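Local atomic coordinates of benzoylformate Decarboxylase (Polynucleobacter necessarius, PDB entry 4K9Q), a protein that probably catalyses the thiamine diphosphate- and magnesium-dependent decarboxylation of benzoylformate. Residues A234-F239 / T391-A396. Numbering follows the deposited sequence.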
loop_
_atom_site.group_PDB
_atom_site.type_symbol
_atom_site.label_atom_id
_atom_site.label_comp_id
_atom_site.label_asym_id
_atom_site.label_seq_id
_atom_site.Cartn_x
_atom_site.Cartn_y
_atom_site.Cartn_z
ATOM N N ALA A 234 -1.591 -2.122 -30.550
ATOM C CA ALA A 234 -3.039 -2.034 -30.425
ATOM C C ALA A 234 -3.601 -3.447 -30.283
ATOM O O ALA A 234 -3.519 -4.258 -31.205
ATOM C CB ALA A 234 -3.648 -1.323 -31.627
ATOM N N GLU A 235 -4.177 -3.710 -29.116
ATOM C CA GLU A 235 -4.635 -5.035 -28.728
ATOM C C GLU A 235 -5.820 -5.522 -29.561
ATOM O O GLU A 235 -6.042 -6.736 -29.691
ATOM C CB GLU A 235 -5.012 -5.025 -27.241
ATOM C CG GLU A 235 -6.137 -4.037 -26.879
ATOM C CD GLU A 235 -5.638 -2.682 -26.422
ATOM O OE1 GLU A 235 -4.582 -2.200 -26.901
ATOM O OE2 GLU A 235 -6.321 -2.073 -25.575
ATOM N N ARG A 236 -6.587 -4.576 -30.105
ATOM C CA ARG A 236 -7.768 -4.887 -30.905
ATOM C C ARG A 236 -7.876 -3.920 -32.071
ATOM O O ARG A 236 -7.664 -2.715 -31.915
ATOM C CB ARG A 236 -9.026 -4.826 -30.049
ATOM C CG ARG A 236 -9.080 -5.932 -29.021
ATOM C CD ARG A 236 -10.211 -5.744 -28.075
ATOM N NE ARG A 236 -11.496 -5.825 -28.759
ATOM C CZ ARG A 236 -12.657 -5.738 -28.130
ATOM N NH1 ARG A 236 -12.665 -5.577 -26.816
ATOM N NH2 ARG A 236 -13.797 -5.813 -28.812
ATOM N N THR A 237 -8.195 -4.466 -33.239
ATOM C CA THR A 237 -8.194 -3.717 -34.487
ATOM C C THR A 237 -9.066 -2.461 -34.396
ATOM O O THR A 237 -10.250 -2.548 -34.089
ATOM C CB THR A 237 -8.723 -4.610 -35.628
ATOM O OG1 THR A 237 -8.010 -5.856 -35.625
ATOM C CG2 THR A 237 -8.549 -3.918 -36.968
ATOM N N PRO A 238 -8.479 -1.278 -34.655
ATOM C CA PRO A 238 -9.312 -0.077 -34.562
ATOM C C PRO A 238 -9.836 0.460 -35.903
ATOM O O PRO A 238 -10.649 1.382 -35.892
ATOM C CB PRO A 238 -8.356 0.946 -33.941
ATOM C CG PRO A 238 -7.022 0.547 -34.454
ATOM C CD PRO A 238 -7.043 -0.964 -34.597
ATOM N N PHE A 239 -9.381 -0.086 -37.023
ATOM C CA PHE A 239 -9.741 0.456 -38.332
ATOM C C PHE A 239 -9.624 -0.656 -39.393
ATOM O O PHE A 239 -8.725 -1.501 -39.317
ATOM C CB PHE A 239 -8.802 1.627 -38.652
ATOM C CG PHE A 239 -9.225 2.471 -39.834
ATOM C CD1 PHE A 239 -8.651 2.281 -41.082
ATOM C CD2 PHE A 239 -10.162 3.481 -39.680
ATOM C CE1 PHE A 239 -9.022 3.067 -42.171
ATOM C CE2 PHE A 239 -10.535 4.276 -40.762
ATOM C CZ PHE A 239 -9.963 4.066 -42.010
ATOM N N THR A 391 -13.145 -8.946 -34.173
ATOM C CA THR A 391 -12.592 -10.073 -34.895
ATOM C C THR A 391 -11.189 -10.427 -34.390
ATOM O O THR A 391 -10.907 -11.602 -34.120
ATOM C CB THR A 391 -12.620 -9.785 -36.417
ATOM O OG1 THR A 391 -13.989 -9.736 -36.837
ATOM C CG2 THR A 391 -11.875 -10.853 -37.220
ATOM N N PHE A 392 -10.328 -9.420 -34.234
ATOM C CA PHE A 392 -8.957 -9.653 -33.761
ATOM C C PHE A 392 -8.765 -9.246 -32.307
ATOM O O PHE A 392 -9.171 -8.147 -31.895
ATOM C CB PHE A 392 -7.933 -8.917 -34.626
ATOM C CG PHE A 392 -6.527 -9.014 -34.099
ATOM C CD1 PHE A 392 -5.773 -10.158 -34.320
ATOM C CD2 PHE A 392 -5.966 -7.975 -33.366
ATOM C CE1 PHE A 392 -4.471 -10.260 -33.818
ATOM C CE2 PHE A 392 -4.675 -8.071 -32.865
ATOM C CZ PHE A 392 -3.927 -9.216 -33.096
ATOM N N TYR A 393 -8.121 -10.122 -31.539
ATOM C CA TYR A 393 -7.854 -9.846 -30.131
ATOM C C TYR A 393 -6.466 -10.319 -29.726
ATOM O O TYR A 393 -6.052 -11.438 -30.073
ATOM C CB TYR A 393 -8.851 -10.592 -29.244
ATOM C CG TYR A 393 -10.305 -10.240 -29.423
ATOM C CD1 TYR A 393 -11.038 -10.751 -30.492
ATOM C CD2 TYR A 393 -10.955 -9.420 -28.507
ATOM C CE1 TYR A 393 -12.388 -10.439 -30.643
ATOM C CE2 TYR A 393 -12.295 -9.105 -28.648
ATOM C CZ TYR A 393 -13.002 -9.616 -29.718
ATOM O OH TYR A 393 -14.337 -9.312 -29.872
ATOM N N THR A 394 -5.767 -9.492 -28.957
ATOM C CA THR A 394 -4.553 -9.927 -28.270
ATOM C C THR A 394 -4.488 -9.143 -26.950
ATOM O O THR A 394 -5.401 -8.361 -26.632
ATOM C CB THR A 394 -3.282 -9.740 -29.144
ATOM O OG1 THR A 394 -2.150 -10.374 -28.524
ATOM C CG2 THR A 394 -2.980 -8.264 -29.375
ATOM N N PHE A 395 -3.437 -9.361 -26.172
ATOM C CA PHE A 395 -3.281 -8.639 -24.902
ATOM C C PHE A 395 -2.836 -7.176 -25.065
ATOM O O PHE A 395 -2.194 -6.811 -26.057
ATOM C CB PHE A 395 -2.371 -9.420 -23.929
ATOM C CG PHE A 395 -1.033 -9.855 -24.512
ATOM C CD1 PHE A 395 -0.304 -10.866 -23.895
ATOM C CD2 PHE A 395 -0.493 -9.238 -25.627
ATOM C CE1 PHE A 395 0.925 -11.280 -24.398
ATOM C CE2 PHE A 395 0.739 -9.644 -26.151
ATOM C CZ PHE A 395 1.452 -10.666 -25.530
ATOM N N ALA A 396 -3.214 -6.334 -24.110
ATOM C CA ALA A 396 -2.740 -4.951 -24.093
ATOM C C ALA A 396 -1.412 -4.815 -23.354
ATOM O O ALA A 396 -0.766 -3.763 -23.423
ATOM C CB ALA A 396 -3.789 -4.029 -23.452
HETATM O O HOH W 1 -11.682 -6.817 -31.478
#
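The guanidinium of Arg-236 carries Tyr-393 on one face, CE2 of the ring standing 3.3 Å above the guanidinium plane and offset toward its rim, and in that plane a water meets its edge. The contact joins two domains of a thiamine diphosphate enzyme: residues 234-239, a loop of the central domain, meet 391-396, where strand 392-393, the outermost within the chain of the parallel sheet of the C-terminal cofactor-binding domain, runs on toward Gly-398 and Leu-400, which bind thiamine diphosphate. The side chains of Arg-236 and Tyr-393 run side by side in the same direction, their planes 30° apart. The same water lies over one face of the Tyr-393 ring, also toward the rim. The Phe-392 ring has Ala-234 O near its plane, at the edge. The water accepts from Arg-236 NE and donates to Phe-392 O, bridging the domains, while Arg-236 NH2 forms a salt bridge with Asp-390. An alanine in place of Arg-236 would probably cost Asp-390 this salt-bridge partner, remove the guanidinium packed beside Tyr-393 CE2 and deprive the water of its NE donor. Glu-235 bends at chi2 (-94°), which sets its carboxylate carbon CD 3.7 Å from Ala-396 CB; its oxygens form salt bridges with Arg-210 and Arg-276. Thr-237 crosses Phe-392 at about a right angle, OG1 3.2 Å from Phe-392 CB. One direct hydrogen bond links the segments: Thr-394 N donates to Glu-235 O at 2.9 Å, with an N-H...O angle of 143°.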